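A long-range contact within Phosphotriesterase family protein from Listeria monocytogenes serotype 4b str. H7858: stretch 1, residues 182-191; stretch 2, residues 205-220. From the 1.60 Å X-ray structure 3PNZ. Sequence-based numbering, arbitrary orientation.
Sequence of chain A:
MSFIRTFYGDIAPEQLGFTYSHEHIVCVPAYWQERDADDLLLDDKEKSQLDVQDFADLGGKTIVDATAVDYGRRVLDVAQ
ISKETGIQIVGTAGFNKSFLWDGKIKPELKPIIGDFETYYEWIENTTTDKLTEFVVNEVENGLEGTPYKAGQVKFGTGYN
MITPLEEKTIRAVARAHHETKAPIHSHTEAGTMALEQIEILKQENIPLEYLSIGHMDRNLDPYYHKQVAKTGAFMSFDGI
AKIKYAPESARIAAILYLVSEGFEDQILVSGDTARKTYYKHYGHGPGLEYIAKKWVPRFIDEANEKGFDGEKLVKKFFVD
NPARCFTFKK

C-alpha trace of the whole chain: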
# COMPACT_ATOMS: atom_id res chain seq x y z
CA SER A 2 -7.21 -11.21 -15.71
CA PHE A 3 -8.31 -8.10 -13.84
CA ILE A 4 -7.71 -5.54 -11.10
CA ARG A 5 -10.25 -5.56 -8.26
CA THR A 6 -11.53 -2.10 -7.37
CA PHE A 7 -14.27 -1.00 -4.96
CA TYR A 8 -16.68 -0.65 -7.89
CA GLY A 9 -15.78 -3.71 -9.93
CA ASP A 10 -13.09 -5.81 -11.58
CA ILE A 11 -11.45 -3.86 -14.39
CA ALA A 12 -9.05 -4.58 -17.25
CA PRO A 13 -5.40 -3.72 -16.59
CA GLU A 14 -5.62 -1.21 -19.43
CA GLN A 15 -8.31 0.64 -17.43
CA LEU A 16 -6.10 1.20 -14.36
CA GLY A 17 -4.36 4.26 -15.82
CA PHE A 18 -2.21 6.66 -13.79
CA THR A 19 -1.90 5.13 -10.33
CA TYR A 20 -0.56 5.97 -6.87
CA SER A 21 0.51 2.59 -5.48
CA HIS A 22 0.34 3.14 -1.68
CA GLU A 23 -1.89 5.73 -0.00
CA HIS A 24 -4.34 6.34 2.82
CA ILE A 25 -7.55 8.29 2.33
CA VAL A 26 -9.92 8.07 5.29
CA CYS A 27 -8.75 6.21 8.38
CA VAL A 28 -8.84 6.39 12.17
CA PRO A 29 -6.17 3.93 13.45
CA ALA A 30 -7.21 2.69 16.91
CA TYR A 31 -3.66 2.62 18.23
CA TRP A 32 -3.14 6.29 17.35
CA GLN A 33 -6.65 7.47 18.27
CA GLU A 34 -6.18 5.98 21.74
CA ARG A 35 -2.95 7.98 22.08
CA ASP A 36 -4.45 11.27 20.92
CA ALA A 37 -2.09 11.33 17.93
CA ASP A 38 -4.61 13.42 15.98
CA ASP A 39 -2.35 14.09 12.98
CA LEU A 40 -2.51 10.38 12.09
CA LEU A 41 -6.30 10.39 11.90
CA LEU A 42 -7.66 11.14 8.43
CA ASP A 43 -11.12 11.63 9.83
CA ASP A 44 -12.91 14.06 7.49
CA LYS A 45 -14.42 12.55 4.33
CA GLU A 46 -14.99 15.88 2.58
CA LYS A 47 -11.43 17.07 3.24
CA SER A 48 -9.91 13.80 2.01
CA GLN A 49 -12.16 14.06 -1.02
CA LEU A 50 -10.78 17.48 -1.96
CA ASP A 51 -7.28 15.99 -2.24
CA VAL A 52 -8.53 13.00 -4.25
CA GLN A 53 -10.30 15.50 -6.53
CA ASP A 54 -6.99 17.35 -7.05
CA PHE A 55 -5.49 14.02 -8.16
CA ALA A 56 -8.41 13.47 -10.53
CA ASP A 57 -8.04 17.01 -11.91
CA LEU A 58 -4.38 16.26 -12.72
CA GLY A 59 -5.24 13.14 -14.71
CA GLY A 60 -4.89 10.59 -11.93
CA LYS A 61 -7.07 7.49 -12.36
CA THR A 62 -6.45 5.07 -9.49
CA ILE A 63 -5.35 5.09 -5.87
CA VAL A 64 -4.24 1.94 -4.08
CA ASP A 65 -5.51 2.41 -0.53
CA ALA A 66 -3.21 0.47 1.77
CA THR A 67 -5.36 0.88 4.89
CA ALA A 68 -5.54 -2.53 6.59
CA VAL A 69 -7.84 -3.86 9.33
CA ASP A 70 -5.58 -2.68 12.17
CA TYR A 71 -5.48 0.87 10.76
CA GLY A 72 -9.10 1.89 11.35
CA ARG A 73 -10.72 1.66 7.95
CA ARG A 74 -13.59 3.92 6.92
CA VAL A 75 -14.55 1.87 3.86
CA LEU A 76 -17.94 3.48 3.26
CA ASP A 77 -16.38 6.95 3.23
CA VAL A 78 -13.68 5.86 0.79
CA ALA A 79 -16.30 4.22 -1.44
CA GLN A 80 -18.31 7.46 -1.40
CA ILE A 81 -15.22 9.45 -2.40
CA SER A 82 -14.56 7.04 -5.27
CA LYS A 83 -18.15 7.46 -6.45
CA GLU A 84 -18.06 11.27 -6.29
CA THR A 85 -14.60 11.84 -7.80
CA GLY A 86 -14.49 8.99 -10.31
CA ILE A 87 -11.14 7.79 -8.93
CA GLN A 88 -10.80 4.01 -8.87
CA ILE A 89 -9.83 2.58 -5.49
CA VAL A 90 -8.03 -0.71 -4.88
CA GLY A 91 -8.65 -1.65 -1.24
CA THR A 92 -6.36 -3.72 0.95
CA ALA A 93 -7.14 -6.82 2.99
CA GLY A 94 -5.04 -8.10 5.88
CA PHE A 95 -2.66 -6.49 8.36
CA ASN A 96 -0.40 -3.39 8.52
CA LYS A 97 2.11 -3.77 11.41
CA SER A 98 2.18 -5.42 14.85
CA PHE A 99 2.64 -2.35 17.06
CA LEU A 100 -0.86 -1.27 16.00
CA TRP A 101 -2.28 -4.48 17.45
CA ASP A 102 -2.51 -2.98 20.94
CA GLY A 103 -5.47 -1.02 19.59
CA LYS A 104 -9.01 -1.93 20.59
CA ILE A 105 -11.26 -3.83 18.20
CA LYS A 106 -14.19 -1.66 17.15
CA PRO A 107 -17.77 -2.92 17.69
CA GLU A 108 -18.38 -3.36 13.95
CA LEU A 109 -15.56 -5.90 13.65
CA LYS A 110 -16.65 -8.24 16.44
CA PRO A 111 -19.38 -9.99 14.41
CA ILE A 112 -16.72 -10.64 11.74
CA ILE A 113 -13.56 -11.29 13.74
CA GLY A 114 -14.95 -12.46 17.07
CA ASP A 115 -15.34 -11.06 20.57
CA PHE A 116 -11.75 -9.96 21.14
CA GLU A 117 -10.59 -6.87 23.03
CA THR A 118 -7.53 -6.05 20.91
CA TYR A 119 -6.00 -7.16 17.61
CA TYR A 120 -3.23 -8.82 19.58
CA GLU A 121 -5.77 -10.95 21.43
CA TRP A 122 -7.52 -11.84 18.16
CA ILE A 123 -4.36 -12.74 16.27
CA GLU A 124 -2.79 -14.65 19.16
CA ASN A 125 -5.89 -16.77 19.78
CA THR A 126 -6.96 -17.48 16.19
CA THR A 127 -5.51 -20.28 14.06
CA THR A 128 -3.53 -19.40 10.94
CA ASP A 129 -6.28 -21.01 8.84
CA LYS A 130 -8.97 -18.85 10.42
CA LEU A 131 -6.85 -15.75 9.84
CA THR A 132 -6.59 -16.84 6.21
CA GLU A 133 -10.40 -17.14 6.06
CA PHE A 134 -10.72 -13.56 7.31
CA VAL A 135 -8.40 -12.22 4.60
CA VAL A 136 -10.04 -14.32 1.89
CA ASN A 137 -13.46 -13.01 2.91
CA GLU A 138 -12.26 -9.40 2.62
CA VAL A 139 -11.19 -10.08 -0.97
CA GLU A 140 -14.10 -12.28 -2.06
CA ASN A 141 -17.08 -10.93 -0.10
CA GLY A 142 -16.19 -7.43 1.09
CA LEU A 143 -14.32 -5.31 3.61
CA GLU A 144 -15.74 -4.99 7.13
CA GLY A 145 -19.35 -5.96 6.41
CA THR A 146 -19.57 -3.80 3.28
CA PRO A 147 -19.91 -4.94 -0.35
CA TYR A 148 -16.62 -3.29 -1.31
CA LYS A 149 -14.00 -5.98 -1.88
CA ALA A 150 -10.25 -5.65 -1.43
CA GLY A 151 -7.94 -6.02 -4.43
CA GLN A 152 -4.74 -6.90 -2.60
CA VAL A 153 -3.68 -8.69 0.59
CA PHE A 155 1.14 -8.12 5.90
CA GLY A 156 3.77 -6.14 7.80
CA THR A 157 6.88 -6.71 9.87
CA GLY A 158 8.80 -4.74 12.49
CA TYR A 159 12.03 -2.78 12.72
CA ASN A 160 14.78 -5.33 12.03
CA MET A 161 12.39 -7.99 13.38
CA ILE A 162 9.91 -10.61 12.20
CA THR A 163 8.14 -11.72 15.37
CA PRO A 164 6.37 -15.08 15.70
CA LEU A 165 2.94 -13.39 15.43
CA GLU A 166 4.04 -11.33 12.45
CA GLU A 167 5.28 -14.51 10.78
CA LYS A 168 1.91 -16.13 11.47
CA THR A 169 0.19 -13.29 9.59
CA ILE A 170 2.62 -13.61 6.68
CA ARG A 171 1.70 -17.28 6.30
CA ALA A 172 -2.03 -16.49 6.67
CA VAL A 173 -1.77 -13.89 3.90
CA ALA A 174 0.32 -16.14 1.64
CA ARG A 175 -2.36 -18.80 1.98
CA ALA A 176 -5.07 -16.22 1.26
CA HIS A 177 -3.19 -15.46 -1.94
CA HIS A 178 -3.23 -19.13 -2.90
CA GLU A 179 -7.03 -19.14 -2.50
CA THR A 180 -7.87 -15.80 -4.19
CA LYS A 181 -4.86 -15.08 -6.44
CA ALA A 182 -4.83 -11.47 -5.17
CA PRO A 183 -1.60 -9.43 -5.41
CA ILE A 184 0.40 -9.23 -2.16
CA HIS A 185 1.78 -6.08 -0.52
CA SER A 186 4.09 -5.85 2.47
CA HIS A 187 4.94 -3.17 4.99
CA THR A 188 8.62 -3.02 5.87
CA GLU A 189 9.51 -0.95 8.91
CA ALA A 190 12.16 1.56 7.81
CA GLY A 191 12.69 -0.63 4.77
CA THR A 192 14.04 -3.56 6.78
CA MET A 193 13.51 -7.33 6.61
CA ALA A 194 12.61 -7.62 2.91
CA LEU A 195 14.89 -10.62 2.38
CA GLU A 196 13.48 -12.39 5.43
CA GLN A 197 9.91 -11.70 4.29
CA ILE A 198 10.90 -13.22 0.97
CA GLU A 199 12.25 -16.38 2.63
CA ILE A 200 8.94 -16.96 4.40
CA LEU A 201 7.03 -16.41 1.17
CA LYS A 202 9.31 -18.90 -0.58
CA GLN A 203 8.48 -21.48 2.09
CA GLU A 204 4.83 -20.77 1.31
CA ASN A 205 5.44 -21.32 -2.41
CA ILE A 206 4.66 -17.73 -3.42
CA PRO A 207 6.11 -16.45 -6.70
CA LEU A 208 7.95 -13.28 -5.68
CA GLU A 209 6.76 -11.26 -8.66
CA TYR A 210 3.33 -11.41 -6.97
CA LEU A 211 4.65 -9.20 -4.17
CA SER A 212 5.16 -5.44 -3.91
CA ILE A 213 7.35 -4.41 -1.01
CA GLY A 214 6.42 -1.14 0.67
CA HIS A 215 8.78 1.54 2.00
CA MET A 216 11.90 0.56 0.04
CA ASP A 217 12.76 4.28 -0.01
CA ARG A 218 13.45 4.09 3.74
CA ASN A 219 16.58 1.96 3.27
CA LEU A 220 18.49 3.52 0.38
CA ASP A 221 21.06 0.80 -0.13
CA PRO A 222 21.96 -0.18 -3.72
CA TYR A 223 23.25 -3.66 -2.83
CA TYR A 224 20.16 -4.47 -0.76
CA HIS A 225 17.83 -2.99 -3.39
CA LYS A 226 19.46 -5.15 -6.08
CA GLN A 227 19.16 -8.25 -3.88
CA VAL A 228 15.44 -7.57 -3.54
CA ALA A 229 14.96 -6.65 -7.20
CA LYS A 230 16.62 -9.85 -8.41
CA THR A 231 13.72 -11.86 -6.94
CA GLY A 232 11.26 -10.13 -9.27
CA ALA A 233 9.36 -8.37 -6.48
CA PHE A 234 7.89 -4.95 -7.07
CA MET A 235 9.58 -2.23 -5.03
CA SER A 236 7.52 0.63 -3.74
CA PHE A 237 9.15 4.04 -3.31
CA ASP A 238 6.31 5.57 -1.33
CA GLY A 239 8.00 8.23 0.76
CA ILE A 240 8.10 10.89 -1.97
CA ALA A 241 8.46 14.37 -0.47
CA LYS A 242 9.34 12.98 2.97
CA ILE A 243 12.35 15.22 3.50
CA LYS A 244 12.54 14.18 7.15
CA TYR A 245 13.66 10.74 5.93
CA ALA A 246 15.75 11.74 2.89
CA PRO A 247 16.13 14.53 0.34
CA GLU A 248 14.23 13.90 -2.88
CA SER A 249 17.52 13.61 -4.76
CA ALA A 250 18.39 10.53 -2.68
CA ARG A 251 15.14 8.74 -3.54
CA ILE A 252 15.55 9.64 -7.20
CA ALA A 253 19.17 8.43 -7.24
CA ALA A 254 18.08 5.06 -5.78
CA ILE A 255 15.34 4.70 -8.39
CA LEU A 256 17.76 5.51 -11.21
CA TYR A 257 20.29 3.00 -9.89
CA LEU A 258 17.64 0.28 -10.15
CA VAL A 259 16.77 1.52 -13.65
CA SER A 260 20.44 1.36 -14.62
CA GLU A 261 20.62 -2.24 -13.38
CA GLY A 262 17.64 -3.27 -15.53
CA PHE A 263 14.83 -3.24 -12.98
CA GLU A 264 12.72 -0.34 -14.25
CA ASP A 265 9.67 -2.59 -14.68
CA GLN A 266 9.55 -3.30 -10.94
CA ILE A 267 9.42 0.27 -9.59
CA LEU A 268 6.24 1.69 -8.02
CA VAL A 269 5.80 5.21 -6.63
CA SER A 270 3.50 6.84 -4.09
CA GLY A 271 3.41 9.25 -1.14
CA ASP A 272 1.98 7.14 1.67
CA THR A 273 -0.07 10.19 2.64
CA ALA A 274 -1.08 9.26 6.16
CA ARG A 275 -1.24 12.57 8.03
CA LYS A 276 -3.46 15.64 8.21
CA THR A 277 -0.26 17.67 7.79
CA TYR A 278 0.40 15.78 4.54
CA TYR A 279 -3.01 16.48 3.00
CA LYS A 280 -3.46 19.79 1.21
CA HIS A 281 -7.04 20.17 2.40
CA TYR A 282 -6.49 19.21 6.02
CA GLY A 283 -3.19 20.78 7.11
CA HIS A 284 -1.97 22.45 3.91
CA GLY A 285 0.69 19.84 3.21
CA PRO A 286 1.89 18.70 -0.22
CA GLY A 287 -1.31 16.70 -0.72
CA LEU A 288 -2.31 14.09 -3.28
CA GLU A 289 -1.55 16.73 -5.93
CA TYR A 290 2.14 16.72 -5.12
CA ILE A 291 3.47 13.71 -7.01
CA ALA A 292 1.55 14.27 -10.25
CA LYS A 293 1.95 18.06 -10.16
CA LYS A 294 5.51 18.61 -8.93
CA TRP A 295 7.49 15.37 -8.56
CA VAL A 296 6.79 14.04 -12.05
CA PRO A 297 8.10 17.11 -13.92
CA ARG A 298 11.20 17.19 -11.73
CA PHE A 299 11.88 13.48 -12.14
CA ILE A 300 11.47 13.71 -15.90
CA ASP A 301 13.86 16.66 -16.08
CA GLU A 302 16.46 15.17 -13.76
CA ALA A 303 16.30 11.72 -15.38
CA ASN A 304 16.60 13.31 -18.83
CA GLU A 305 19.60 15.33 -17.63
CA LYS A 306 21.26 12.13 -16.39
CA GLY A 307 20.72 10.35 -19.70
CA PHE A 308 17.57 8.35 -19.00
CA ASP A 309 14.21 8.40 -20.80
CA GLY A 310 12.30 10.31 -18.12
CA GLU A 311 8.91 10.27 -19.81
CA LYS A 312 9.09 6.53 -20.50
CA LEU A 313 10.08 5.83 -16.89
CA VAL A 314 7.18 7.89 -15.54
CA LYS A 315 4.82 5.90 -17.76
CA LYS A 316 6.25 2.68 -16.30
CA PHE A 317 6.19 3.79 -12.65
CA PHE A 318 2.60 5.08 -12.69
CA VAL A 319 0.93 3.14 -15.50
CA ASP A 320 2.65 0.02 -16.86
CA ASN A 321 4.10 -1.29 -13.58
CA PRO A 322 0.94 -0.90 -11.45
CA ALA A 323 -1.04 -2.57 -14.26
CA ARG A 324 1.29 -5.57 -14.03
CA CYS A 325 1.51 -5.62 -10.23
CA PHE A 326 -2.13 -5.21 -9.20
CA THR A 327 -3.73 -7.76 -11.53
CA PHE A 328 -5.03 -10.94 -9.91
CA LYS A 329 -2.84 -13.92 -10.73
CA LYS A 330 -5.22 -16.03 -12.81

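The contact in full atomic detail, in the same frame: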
# COMPACT_ATOMS: atom_id res chain seq x y z
N ALA A 182 -5.02 -12.91 -5.32
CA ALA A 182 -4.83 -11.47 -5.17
C ALA A 182 -3.35 -11.10 -5.05
O ALA A 182 -2.57 -11.87 -4.48
CB ALA A 182 -5.59 -10.94 -3.94
N PRO A 183 -2.97 -9.93 -5.57
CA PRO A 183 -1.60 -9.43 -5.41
C PRO A 183 -1.30 -9.26 -3.93
O PRO A 183 -2.24 -9.07 -3.14
CB PRO A 183 -1.63 -8.06 -6.08
CG PRO A 183 -2.87 -7.99 -6.84
CD PRO A 183 -3.85 -8.95 -6.23
N ILE A 184 -0.02 -9.31 -3.56
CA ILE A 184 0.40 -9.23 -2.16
C ILE A 184 1.23 -7.97 -1.97
O ILE A 184 2.06 -7.63 -2.82
CB ILE A 184 1.25 -10.46 -1.76
CG1 ILE A 184 0.49 -11.76 -2.02
CG2 ILE A 184 1.65 -10.38 -0.29
CD1 ILE A 184 1.40 -12.98 -2.11
N HIS A 185 1.01 -7.28 -0.85
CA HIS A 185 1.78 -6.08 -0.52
C HIS A 185 2.35 -6.28 0.87
O HIS A 185 1.71 -6.89 1.72
CB HIS A 185 0.88 -4.84 -0.55
CG HIS A 185 1.62 -3.56 -0.33
ND1 HIS A 185 2.58 -3.10 -1.20
CD2 HIS A 185 1.51 -2.62 0.64
CE1 HIS A 185 3.05 -1.94 -0.77
NE2 HIS A 185 2.42 -1.62 0.35
N SER A 186 3.56 -5.79 1.11
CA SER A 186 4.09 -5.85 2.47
C SER A 186 4.48 -4.48 2.99
O SER A 186 4.85 -3.58 2.24
CB SER A 186 5.29 -6.81 2.55
OG SER A 186 6.44 -6.25 1.95
N HIS A 187 4.35 -4.31 4.30
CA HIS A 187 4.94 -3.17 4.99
C HIS A 187 6.31 -3.61 5.50
O HIS A 187 6.41 -4.65 6.14
CB HIS A 187 4.07 -2.77 6.17
CG HIS A 187 4.75 -1.86 7.14
ND1 HIS A 187 4.62 -0.49 7.09
CD2 HIS A 187 5.58 -2.12 8.18
CE1 HIS A 187 5.33 0.06 8.07
NE2 HIS A 187 5.93 -0.91 8.74
N THR A 188 7.35 -2.85 5.19
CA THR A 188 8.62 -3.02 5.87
C THR A 188 8.81 -1.80 6.77
O THR A 188 8.52 -0.67 6.38
CB THR A 188 9.83 -3.16 4.92
OG1 THR A 188 9.99 -1.98 4.14
CG2 THR A 188 9.68 -4.39 4.01
N GLU A 189 9.28 -2.04 7.98
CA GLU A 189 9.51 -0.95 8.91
C GLU A 189 10.89 -0.35 8.62
O GLU A 189 11.90 -1.04 8.73
CB GLU A 189 9.44 -1.46 10.35
CG GLU A 189 9.48 -0.34 11.38
CD GLU A 189 8.33 0.64 11.23
OE1 GLU A 189 7.18 0.19 11.00
OE2 GLU A 189 8.57 1.86 11.36
N ALA A 190 10.91 0.91 8.21
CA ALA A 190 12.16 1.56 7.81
C ALA A 190 12.86 0.78 6.71
O ALA A 190 14.09 0.79 6.61
CB ALA A 190 13.09 1.76 9.03
N GLY A 191 12.09 0.08 5.89
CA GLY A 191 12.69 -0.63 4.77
C GLY A 191 13.51 -1.85 5.14
O GLY A 191 14.33 -2.32 4.34
N ASN A 205 5.57 -21.09 -0.97
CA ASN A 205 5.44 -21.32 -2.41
C ASN A 205 4.79 -20.16 -3.17
O ASN A 205 3.98 -20.37 -4.09
CB ASN A 205 4.70 -22.63 -2.67
CG ASN A 205 5.43 -23.82 -2.07
OD1 ASN A 205 6.63 -24.01 -2.31
ND2 ASN A 205 4.72 -24.62 -1.27
N ILE A 206 5.17 -18.94 -2.79
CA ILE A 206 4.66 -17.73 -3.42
C ILE A 206 5.66 -17.19 -4.45
O ILE A 206 6.79 -16.84 -4.10
CB ILE A 206 4.40 -16.61 -2.37
CG1 ILE A 206 3.35 -17.05 -1.34
CG2 ILE A 206 4.00 -15.30 -3.04
CD1 ILE A 206 1.93 -17.09 -1.86
N PRO A 207 5.25 -17.12 -5.72
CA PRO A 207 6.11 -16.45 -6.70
C PRO A 207 6.35 -14.99 -6.30
O PRO A 207 5.40 -14.25 -6.05
CB PRO A 207 5.29 -16.52 -8.00
CG PRO A 207 4.38 -17.72 -7.80
CD PRO A 207 4.02 -17.66 -6.33
N LEU A 208 7.62 -14.58 -6.26
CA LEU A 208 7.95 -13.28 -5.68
C LEU A 208 7.51 -12.10 -6.53
O LEU A 208 7.39 -10.96 -6.03
CB LEU A 208 9.44 -13.22 -5.32
CG LEU A 208 9.78 -14.32 -4.31
CD1 LEU A 208 11.28 -14.49 -4.14
CD2 LEU A 208 9.09 -14.04 -2.98
N GLU A 209 7.25 -12.34 -7.82
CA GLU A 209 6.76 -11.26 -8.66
C GLU A 209 5.30 -10.94 -8.34
O GLU A 209 4.73 -10.00 -8.91
CB GLU A 209 6.94 -11.59 -10.15
CG GLU A 209 6.07 -12.72 -10.65
CD GLU A 209 6.73 -14.10 -10.56
OE1 GLU A 209 6.32 -15.00 -11.33
OE2 GLU A 209 7.64 -14.30 -9.73
N TYR A 210 4.69 -11.70 -7.44
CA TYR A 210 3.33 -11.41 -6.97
C TYR A 210 3.32 -10.46 -5.78
O TYR A 210 2.25 -10.14 -5.24
CB TYR A 210 2.61 -12.69 -6.54
CG TYR A 210 2.35 -13.70 -7.65
CD1 TYR A 210 2.62 -13.42 -8.98
CD2 TYR A 210 1.82 -14.95 -7.34
CE1 TYR A 210 2.37 -14.38 -9.98
CE2 TYR A 210 1.56 -15.90 -8.33
CZ TYR A 210 1.84 -15.61 -9.64
OH TYR A 210 1.59 -16.55 -10.62
N LEU A 211 4.50 -10.03 -5.36
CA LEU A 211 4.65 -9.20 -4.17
C LEU A 211 5.12 -7.80 -4.53
O LEU A 211 6.00 -7.64 -5.37
CB LEU A 211 5.69 -9.84 -3.24
CG LEU A 211 6.15 -9.02 -2.02
CD1 LEU A 211 5.04 -8.92 -0.98
CD2 LEU A 211 7.39 -9.68 -1.41
N SER A 212 4.53 -6.77 -3.91
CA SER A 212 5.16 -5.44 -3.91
C SER A 212 5.58 -5.14 -2.48
O SER A 212 4.82 -5.36 -1.53
CB SER A 212 4.23 -4.35 -4.43
OG SER A 212 3.01 -4.33 -3.71
N ILE A 213 6.80 -4.65 -2.33
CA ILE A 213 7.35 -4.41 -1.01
C ILE A 213 7.33 -2.91 -0.72
O ILE A 213 7.96 -2.11 -1.41
CB ILE A 213 8.77 -4.97 -0.91
CG1 ILE A 213 8.76 -6.46 -1.23
CG2 ILE A 213 9.39 -4.67 0.48
CD1 ILE A 213 10.13 -7.08 -1.28
N GLY A 214 6.57 -2.54 0.31
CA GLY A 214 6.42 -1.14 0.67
C GLY A 214 7.64 -0.56 1.38
O GLY A 214 8.42 -1.30 2.00
N HIS A 215 7.80 0.75 1.25
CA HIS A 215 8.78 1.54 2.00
C HIS A 215 10.25 1.23 1.67
O HIS A 215 11.13 1.40 2.50
CB HIS A 215 8.51 1.46 3.51
CG HIS A 215 7.06 1.59 3.85
ND1 HIS A 215 6.25 2.54 3.26
CD2 HIS A 215 6.26 0.87 4.66
CE1 HIS A 215 5.01 2.41 3.72
NE2 HIS A 215 4.99 1.40 4.57
N MET A 216 10.52 0.80 0.44
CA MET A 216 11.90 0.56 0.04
C MET A 216 12.75 1.84 0.04
O MET A 216 13.98 1.79 0.17
CB MET A 216 11.95 -0.14 -1.32
CG MET A 216 11.52 -1.60 -1.27
SD MET A 216 12.73 -2.69 -0.50
CE MET A 216 12.24 -2.61 1.23
N ASP A 217 12.09 2.99 -0.06
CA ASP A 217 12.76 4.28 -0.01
C ASP A 217 13.30 4.62 1.38
O ASP A 217 14.01 5.61 1.53
CB ASP A 217 11.77 5.38 -0.38
CG ASP A 217 10.54 5.32 0.49
OD1 ASP A 217 9.72 4.42 0.27
OD2 ASP A 217 10.43 6.12 1.45
N ARG A 218 12.97 3.81 2.38
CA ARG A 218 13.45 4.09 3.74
C ARG A 218 14.84 3.51 3.99
O ARG A 218 15.49 3.86 4.99
CB ARG A 218 12.47 3.56 4.80
CG ARG A 218 11.12 4.29 4.85
CD ARG A 218 11.24 5.70 5.46
NE ARG A 218 11.85 5.68 6.78
CZ ARG A 218 11.20 5.39 7.91
NH1 ARG A 218 9.90 5.13 7.88
NH2 ARG A 218 11.85 5.37 9.07
N ASN A 219 15.30 2.64 3.10
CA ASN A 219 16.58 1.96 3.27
C ASN A 219 17.31 2.05 1.93
O ASN A 219 17.25 1.14 1.11
CB ASN A 219 16.32 0.51 3.70
CG ASN A 219 17.57 -0.23 4.12
OD1 ASN A 219 18.69 0.28 4.02
ND2 ASN A 219 17.37 -1.46 4.59
N LEU A 220 17.97 3.19 1.71
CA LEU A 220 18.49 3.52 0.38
C LEU A 220 19.87 2.90 0.19
O LEU A 220 20.90 3.57 0.31
CB LEU A 220 18.53 5.05 0.19
CG LEU A 220 17.15 5.71 0.24
CD1 LEU A 220 17.25 7.24 0.24
CD2 LEU A 220 16.28 5.20 -0.91
O HOH W 1 0.72 -5.51 -4.51
O HOH W 2 8.46 4.62 10.44

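Neighbouring parallel strands are joined by a ladder of backbone hydrogen bonds, but side-chain rotamers often decide how the pairing is finished at its edges and beyond its ends. The contact between residues 182-191 and 205-220 illustrates this well. Strands 184-186 and 211-213 run parallel, their axes 4.7 Å apart at closest approach. The ladder begins where Ile-184 N donates to Tyr-210 O (2.9 Å) and Ser-212 N to Ile-184 O (2.8 Å); it continues from Ser-186 N to Ser-212 O (3.0 Å) and ends with Gly-214 N to Ser-186 O (2.8 Å).

Alternation along the strands sorts the side chains. Ile-184, Ser-186, Leu-211 and Ile-213 lie on one face. Ile-184, with chi1 m and chi2 t, carries CD1 to 3.6 Å from Ile-206 CG2, while its CG2 lies 3.8 Å from Leu-211 CD1. Leu-211 adopts t,p, which brings its end back towards the first strand, so that its CD1 also approaches Ser-186 CB at 4.1 Å. These branched aliphatic chains suit a buried, largely apolar surface.

His-185 and Ser-212 occupy the other face. The t rotamer of His-185 swings its ring across to the neighbouring strand, and the p rotamer of Ser-212 places its hydroxyl at the edge of that ring, where His-185 ND1 donates to Ser-212 OG over 2.8 Å. The same hydroxyl donates to a water (Ser-212 OG to water O, 2.7 Å), which in turn donates to Ile-184 O (3.0 Å), so a polar pair is satisfied although buried.

Beyond the strand pairing, Thr-188 uses its p rotamer to donate from OG1 to Gly-214 O (2.7 Å), while its CG2 packs 3.6 Å from Ile-213 CG2. Gly-214 suits its place sterically: an ideal CB would stand 2.7 Å from Ser-186 O. Nearby, His-187 ND1 and His-215 NE2 lie 3.2 Å apart because both bind a metal, a zinc ion being in contact here. The t rotamer of His-187 also lets its NE2 donate to Glu-189 OE1 (2.8 Å), tying down the ring from its far nitrogen.

The last contacts surround Gly-191, whose positive phi favours glycine and whose ideal CB would fall 2.8 Å from Asn-219 CB. Asn-219, with chi1 t, donates from ND2 to Gly-191 O (3.2 Å). Arg-218 folds through m,m,m, laying one face of its guanidinium over Ala-190 CB, 3.8 Å from NH2. Altogether the two stretches bury 805 Å².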